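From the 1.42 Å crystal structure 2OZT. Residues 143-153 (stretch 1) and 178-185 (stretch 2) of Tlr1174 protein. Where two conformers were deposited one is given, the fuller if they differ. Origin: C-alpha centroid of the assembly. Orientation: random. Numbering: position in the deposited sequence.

Stretch 1, residues 143-153: SPEEEQAILKA
Stretch 2 178-185: NRWFAWLD

Two helices can pack through large side chains, and in this pair from Tlr1174 protein no direct hydrogen bond joins the two stretches; the contact is made by aromatic rings, apolar side chains and two bridging waters. Residues 144-153 and 178-185 are helical, with phi/psi near -65/-40, and run in nearly the same direction: their axes cross at -24° and approach to 11.5 Å. In register, Pro144 CA lies 7.4 Å from Trp180 CA and Gln148 CA 8.2 Å from Trp183 CA. Each helix is held internally by i to i+4 bonds, such as Leu151 N to Glu147 O at 2.8 Å. Ser143 (chi1 p) caps the first helix: its OG accepts from Glu146 N at 3.2 Å and donates to Glu146 OE1 at 2.8 Å.

The wide axial spacing accommodates two tryptophans. Trp180 (chi1 -103°, chi2 107°), its CA-to-CB bond sideways but its end nearer, fits as a knob among Pro144, Glu147, Gln148 and Leu151. Trp183 (chi1 t, chi2 94°), Gln148 and Leu151 point CA-to-CB toward the other stretch. Gln148 (m, t, chi3 8°) serves both rings: its CG lies 3.9 Å from the centroid of the six-membered ring of Trp180 and 3.7 Å from that of the five-membered ring of Trp183, over a face each time. These are CH-pi contacts, in which a weakly polarised C-H meets pi electrons. The flat amide makes van der Waals contact, not hydrogen bonds, over the same rings' faces: NE2 is 3.5 Å from Trp180 CD2, OE1 3.3 Å from Trp183 CD1.

Apolar packing continues at Leu151 (t, p), whose CD2 lies 3.8 Å from Trp180 CZ3, 3.7 Å from Trp183 CZ3 and 4.1 Å from Leu184 CD2. Pro144 CB lies 4.2 Å from Trp180 CD1.

Two waters bridge polar groups across the stretches. One donates to Glu145 OE2 (m, p; 2.5 Å) and accepts from Arg179 NE (m, t, m, chi4 -76°; 2.9 Å); another donates to Glu147 OE1 (m, t; 2.8 Å) and accepts from Trp180 NE1 (2.9 Å), satisfying the indole N-H.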

ATOM      1  N   SER A 143     -21.712  15.498  -0.342  1.00 23.40           N
ATOM      2  CA  SER A 143     -22.923  14.663  -0.364  1.00 22.74           C
ATOM      3  C   SER A 143     -22.843  13.666  -1.520  1.00 22.19           C
ATOM      4  O   SER A 143     -22.170  13.940  -2.515  1.00 21.37           O
ATOM      5  CB  SER A 143     -24.193  15.515  -0.505  1.00 23.50           C
ATOM      6  OG  SER A 143     -24.257  16.083  -1.794  1.00 24.24           O
ATOM      7  N   PRO A 144     -23.515  12.512  -1.410  1.00 21.50           N
ATOM      8  CA  PRO A 144     -23.579  11.589  -2.532  1.00 21.45           C
ATOM      9  C   PRO A 144     -24.060  12.204  -3.824  1.00 22.23           C
ATOM     10  O   PRO A 144     -23.532  11.909  -4.883  1.00 21.68           O
ATOM     11  CB  PRO A 144     -24.543  10.482  -2.039  1.00 22.25           C
ATOM     12  CG  PRO A 144     -24.399  10.494  -0.582  1.00 22.17           C
ATOM     13  CD  PRO A 144     -24.114  11.927  -0.188  1.00 22.66           C
ATOM     14  N   GLU A 145     -25.054  13.087  -3.750  1.00 22.01           N
ATOM     15  CA  GLU A 145     -25.610  13.623  -4.967  1.00 23.67           C
ATOM     16  C   GLU A 145     -24.618  14.546  -5.654  1.00 21.89           C
ATOM     17  O   GLU A 145     -24.536  14.542  -6.879  1.00 22.70           O
ATOM     18  CB  GLU A 145     -26.903  14.382  -4.679  1.00 24.37           C
ATOM     19  CG  GLU A 145     -28.055  13.496  -4.226  1.00 29.51           C
ATOM     20  CD  GLU A 145     -27.826  12.783  -2.885  1.00 34.67           C
ATOM     21  OE1 GLU A 145     -27.181  13.355  -1.949  1.00 33.40           O
ATOM     22  OE2 GLU A 145     -28.305  11.622  -2.784  1.00 38.11           O
ATOM     23  N   GLU A 146     -23.858  15.296  -4.865  1.00 21.74           N
ATOM     24  CA  GLU A 146     -22.847  16.197  -5.431  1.00 21.59           C
ATOM     25  C   GLU A 146     -21.716  15.392  -6.090  1.00 20.73           C
ATOM     26  O   GLU A 146     -21.289  15.701  -7.202  1.00 20.59           O
ATOM     27  CB  GLU A 146     -22.261  17.091  -4.362  1.00 23.13           C
ATOM     28  CG  GLU A 146     -23.195  18.214  -3.906  1.00 26.54           C
ATOM     29  CD  GLU A 146     -22.623  18.911  -2.701  1.00 29.37           C
ATOM     30  OE1 GLU A 146     -22.736  18.371  -1.581  1.00 33.64           O
ATOM     31  OE2 GLU A 146     -22.022  19.990  -2.875  1.00 31.92           O
ATOM     32  N   GLU A 147     -21.278  14.350  -5.393  1.00 19.07           N
ATOM     33  CA  GLU A 147     -20.219  13.497  -5.955  1.00 17.54           C
ATOM     34  C   GLU A 147     -20.689  12.746  -7.188  1.00 17.85           C
ATOM     35  O   GLU A 147     -19.930  12.554  -8.129  1.00 16.95           O
ATOM     36  CB  GLU A 147     -19.640  12.566  -4.873  1.00 17.56           C
ATOM     37  CG  GLU A 147     -18.847  13.371  -3.859  1.00 16.94           C
ATOM     38  CD  GLU A 147     -18.252  12.549  -2.717  1.00 15.28           C
ATOM     39  OE1 GLU A 147     -18.688  11.384  -2.562  1.00 15.68           O
ATOM     40  OE2 GLU A 147     -17.413  13.114  -1.979  1.00 17.74           O
ATOM     41  N   GLN A 148     -21.964  12.328  -7.220  1.00 17.25           N
ATOM     42  CA  GLN A 148     -22.479  11.642  -8.369  1.00 18.59           C
ATOM     43  C   GLN A 148     -22.538  12.559  -9.596  1.00 18.45           C
ATOM     44  O   GLN A 148     -22.278  12.143 -10.700  1.00 18.89           O
ATOM     45  CB  GLN A 148     -23.834  10.991  -8.050  1.00 18.79           C
ATOM     46  CG  GLN A 148     -23.641   9.739  -7.217  1.00 19.69           C
ATOM     47  CD  GLN A 148     -24.858   9.324  -6.398  1.00 24.76           C
ATOM     48  OE1 GLN A 148     -25.941   9.879  -6.544  1.00 24.90           O
ATOM     49  NE2 GLN A 148     -24.672   8.321  -5.530  1.00 23.49           N
ATOM     50  N   ALA A 149     -22.872  13.827  -9.377  1.00 19.99           N
ATOM     51  CA  ALA A 149     -22.861  14.792 -10.478  1.00 19.50           C
ATOM     52  C   ALA A 149     -21.477  15.053 -11.039  1.00 18.69           C
ATOM     53  O   ALA A 149     -21.290  15.067 -12.263  1.00 19.41           O
ATOM     54  CB  ALA A 149     -23.546  16.083 -10.062  1.00 20.53           C
ATOM     55  N   ILE A 150     -20.490  15.143 -10.132  1.00 18.03           N
ATOM     56  CA  ILE A 150     -19.081  15.278 -10.551  1.00 17.38           C
ATOM     57  C   ILE A 150     -18.665  14.006 -11.285  1.00 16.26           C
ATOM     58  O   ILE A 150     -18.011  14.056 -12.340  1.00 16.36           O
ATOM     59  CB  ILE A 150     -18.174  15.544  -9.372  1.00 16.99           C
ATOM     60  CG1 ILE A 150     -18.515  16.901  -8.736  1.00 17.42           C
ATOM     61  CG2 ILE A 150     -16.707  15.528  -9.834  1.00 17.55           C
ATOM     62  CD1 ILE A 150     -17.968  17.051  -7.353  1.00 19.02           C
ATOM     63  N   LEU A 151     -19.053  12.858 -10.730  1.00 16.09           N
ATOM     64  CA  LEU A 151     -18.647  11.595 -11.333  1.00 15.31           C
ATOM     65  C   LEU A 151     -19.166  11.448 -12.769  1.00 16.25           C
ATOM     66  O   LEU A 151     -18.456  11.005 -13.679  1.00 16.75           O
ATOM     67  CB  LEU A 151     -19.138  10.421 -10.463  1.00 15.57           C
ATOM     68  CG  LEU A 151     -18.690   9.040 -10.953  1.00 16.48           C
ATOM     69  CD1 LEU A 151     -17.168   8.897 -11.255  1.00 16.07           C
ATOM     70  CD2 LEU A 151     -19.066   7.988  -9.939  1.00 17.98           C
ATOM     71  N   LYS A 152     -20.429  11.839 -12.968  1.00 17.81           N
ATOM     72  CA  LYS A 152     -21.015  11.828 -14.295  1.00 19.23           C
ATOM     73  C   LYS A 152     -20.163  12.673 -15.285  1.00 17.95           C
ATOM     74  O   LYS A 152     -19.868  12.228 -16.408  1.00 19.28           O
ATOM     75  CB  LYS A 152     -22.482  12.320 -14.220  1.00 21.35           C
ATOM     76  CG  LYS A 152     -23.185  12.346 -15.557  1.00 25.41           C
ATOM     77  CD  LYS A 152     -24.703  12.539 -15.323  1.00 30.06           C
ATOM     78  CE  LYS A 152     -25.433  12.907 -16.609  1.00 34.71           C
ATOM     79  NZ  LYS A 152     -25.353  11.820 -17.614  1.00 38.61           N
ATOM     80  N   ALA A 153     -19.763  13.863 -14.857  1.00 18.63           N
ATOM     81  CA  ALA A 153     -18.937  14.748 -15.693  1.00 17.94           C
ATOM     82  C   ALA A 153     -17.529  14.159 -15.907  1.00 17.46           C
ATOM     83  O   ALA A 153     -16.964  14.248 -17.007  1.00 18.17           O
ATOM     84  CB  ALA A 153     -18.845  16.112 -15.046  1.00 17.88           C
ATOM     85  N   ASN A 178     -25.259   1.433   0.018  1.00 17.93           N
ATOM     86  CA  ASN A 178     -26.227   0.757  -0.808  0.50 18.11           C
ATOM     87  C   ASN A 178     -26.814   1.646  -1.913  1.00 17.95           C
ATOM     88  O   ASN A 178     -26.959   1.199  -3.056  1.00 18.21           O
ATOM     89  CB  ASN A 178     -27.301   0.159   0.078  0.50 18.11           C
ATOM     90  CG  ASN A 178     -27.871  -1.069  -0.510  0.50 19.65           C
ATOM     91  OD1 ASN A 178     -27.479  -2.181  -0.168  0.50 19.87           O
ATOM     92  ND2 ASN A 178     -28.780  -0.891  -1.445  0.50 21.29           N
ATOM     93  N   ARG A 179     -27.100   2.909  -1.565  1.00 19.01           N
ATOM     94  CA  ARG A 179     -27.622   3.869  -2.559  1.00 19.97           C
ATOM     95  C   ARG A 179     -26.570   4.144  -3.649  1.00 19.22           C
ATOM     96  O   ARG A 179     -26.889   4.196  -4.841  1.00 19.20           O
ATOM     97  CB  ARG A 179     -28.064   5.158  -1.884  1.00 21.21           C
ATOM     98  CG  ARG A 179     -29.363   4.974  -1.074  1.00 24.92           C
ATOM     99  CD  ARG A 179     -30.113   6.307  -0.839  1.00 28.33           C
ATOM    100  NE  ARG A 179     -29.205   7.350  -0.336  1.00 32.14           N
ATOM    101  CZ  ARG A 179     -28.746   7.415   0.915  1.00 31.30           C
ATOM    102  NH1 ARG A 179     -29.115   6.516   1.818  1.00 30.79           N
ATOM    103  NH2 ARG A 179     -27.908   8.391   1.266  1.00 33.14           N
ATOM    104  N   TRP A 180     -25.290   4.257  -3.245  1.00 17.92           N
ATOM    105  CA  TRP A 180     -24.204   4.429  -4.205  1.00 17.70           C
ATOM    106  C   TRP A 180     -24.051   3.264  -5.165  1.00 17.03           C
ATOM    107  O   TRP A 180     -23.892   3.449  -6.376  1.00 17.49           O
ATOM    108  CB  TRP A 180     -22.890   4.606  -3.451  1.00 16.08           C
ATOM    109  CG  TRP A 180     -22.377   6.023  -3.392  1.00 16.25           C
ATOM    110  CD1 TRP A 180     -22.373   6.845  -2.313  1.00 16.73           C
ATOM    111  CD2 TRP A 180     -21.730   6.731  -4.449  1.00 15.81           C
ATOM    112  NE1 TRP A 180     -21.757   8.053  -2.633  1.00 16.99           N
ATOM    113  CE2 TRP A 180     -21.355   7.995  -3.941  1.00 16.01           C
ATOM    114  CE3 TRP A 180     -21.403   6.403  -5.766  1.00 16.99           C
ATOM    115  CZ2 TRP A 180     -20.672   8.958  -4.741  1.00 16.90           C
ATOM    116  CZ3 TRP A 180     -20.762   7.365  -6.558  1.00 17.18           C
ATOM    117  CH2 TRP A 180     -20.374   8.598  -6.029  1.00 17.83           C
ATOM    118  N   PHE A 181     -24.142   2.041  -4.649  1.00 16.19           N
ATOM    119  CA  PHE A 181     -24.017   0.910  -5.540  1.00 16.96           C
ATOM    120  C   PHE A 181     -25.185   0.798  -6.511  1.00 17.23           C
ATOM    121  O   PHE A 181     -24.998   0.364  -7.631  1.00 17.89           O
ATOM    122  CB  PHE A 181     -23.762  -0.389  -4.766  1.00 17.10           C
ATOM    123  CG  PHE A 181     -22.337  -0.486  -4.266  1.00 15.79           C
ATOM    124  CD1 PHE A 181     -21.302  -0.624  -5.180  1.00 14.97           C
ATOM    125  CD2 PHE A 181     -22.045  -0.418  -2.918  1.00 15.84           C
ATOM    126  CE1 PHE A 181     -19.973  -0.672  -4.740  1.00 16.22           C
ATOM    127  CE2 PHE A 181     -20.737  -0.469  -2.473  1.00 15.90           C
ATOM    128  CZ  PHE A 181     -19.702  -0.579  -3.390  1.00 15.82           C
ATOM    129  N   ALA A 182     -26.356   1.234  -6.064  1.00 18.98           N
ATOM    130  CA  ALA A 182     -27.556   1.213  -6.951  1.00 21.25           C
ATOM    131  C   ALA A 182     -27.366   2.267  -8.041  1.00 22.52           C
ATOM    132  O   ALA A 182     -27.636   2.000  -9.228  1.00 24.32           O
ATOM    133  CB  ALA A 182     -28.801   1.462  -6.162  1.00 22.16           C
ATOM    134  N   TRP A 183     -26.858   3.446  -7.668  1.00 22.22           N
ATOM    135  CA  TRP A 183     -26.541   4.486  -8.656  1.00 23.04           C
ATOM    136  C   TRP A 183     -25.508   4.002  -9.657  1.00 23.45           C
ATOM    137  O   TRP A 183     -25.629   4.225 -10.871  1.00 23.80           O
ATOM    138  CB  TRP A 183     -26.014   5.748  -7.973  1.00 23.79           C
ATOM    139  CG  TRP A 183     -25.863   6.934  -8.912  1.00 24.65           C
ATOM    140  CD1 TRP A 183     -26.783   7.916  -9.124  1.00 27.12           C
ATOM    141  CD2 TRP A 183     -24.725   7.270  -9.713  1.00 25.82           C
ATOM    142  NE1 TRP A 183     -26.291   8.848 -10.006  1.00 27.22           N
ATOM    143  CE2 TRP A 183     -25.036   8.470 -10.401  1.00 25.64           C
ATOM    144  CE3 TRP A 183     -23.478   6.680  -9.928  1.00 23.79           C
ATOM    145  CZ2 TRP A 183     -24.157   9.074 -11.295  1.00 26.87           C
ATOM    146  CZ3 TRP A 183     -22.582   7.296 -10.820  1.00 25.93           C
ATOM    147  CH2 TRP A 183     -22.929   8.488 -11.486  1.00 25.71           C
ATOM    148  N   LEU A 184     -24.475   3.320  -9.163  1.00 22.08           N
ATOM    149  CA  LEU A 184     -23.412   2.859 -10.050  1.00 23.00           C
ATOM    150  C   LEU A 184     -23.914   1.794 -11.027  1.00 24.67           C
ATOM    151  O   LEU A 184     -23.457   1.717 -12.166  1.00 24.14           O
ATOM    152  CB  LEU A 184     -22.204   2.343  -9.246  1.00 22.31           C
ATOM    153  CG  LEU A 184     -21.337   3.425  -8.601  1.00 20.40           C
ATOM    154  CD1 LEU A 184     -20.431   2.815  -7.534  1.00 19.23           C
ATOM    155  CD2 LEU A 184     -20.454   4.178  -9.626  1.00 21.94           C
ATOM    156  N   ASP A 185     -24.846   0.972 -10.570  1.00 26.63           N
ATOM    157  CA  ASP A 185     -25.479   0.007 -11.475  1.00 29.72           C
ATOM    158  C   ASP A 185     -26.209   0.718 -12.621  1.00 30.59           C
ATOM    159  O   ASP A 185     -26.124   0.295 -13.779  1.00 31.71           O
ATOM    160  CB  ASP A 185     -26.417  -0.916 -10.716  1.00 30.09           C
ATOM    161  CG  ASP A 185     -26.960  -2.004 -11.591  1.00 32.97           C
ATOM    162  OD1 ASP A 185     -26.157  -2.854 -12.035  1.00 34.33           O
ATOM    163  OD2 ASP A 185     -28.184  -1.972 -11.864  1.00 39.07           O
TER
HETATM  164  O   HOH W   1     -28.066   9.149  -2.264  1.00 37.61           O
HETATM  165  O   HOH W   2     -20.536  10.076  -0.931  1.00 19.17           O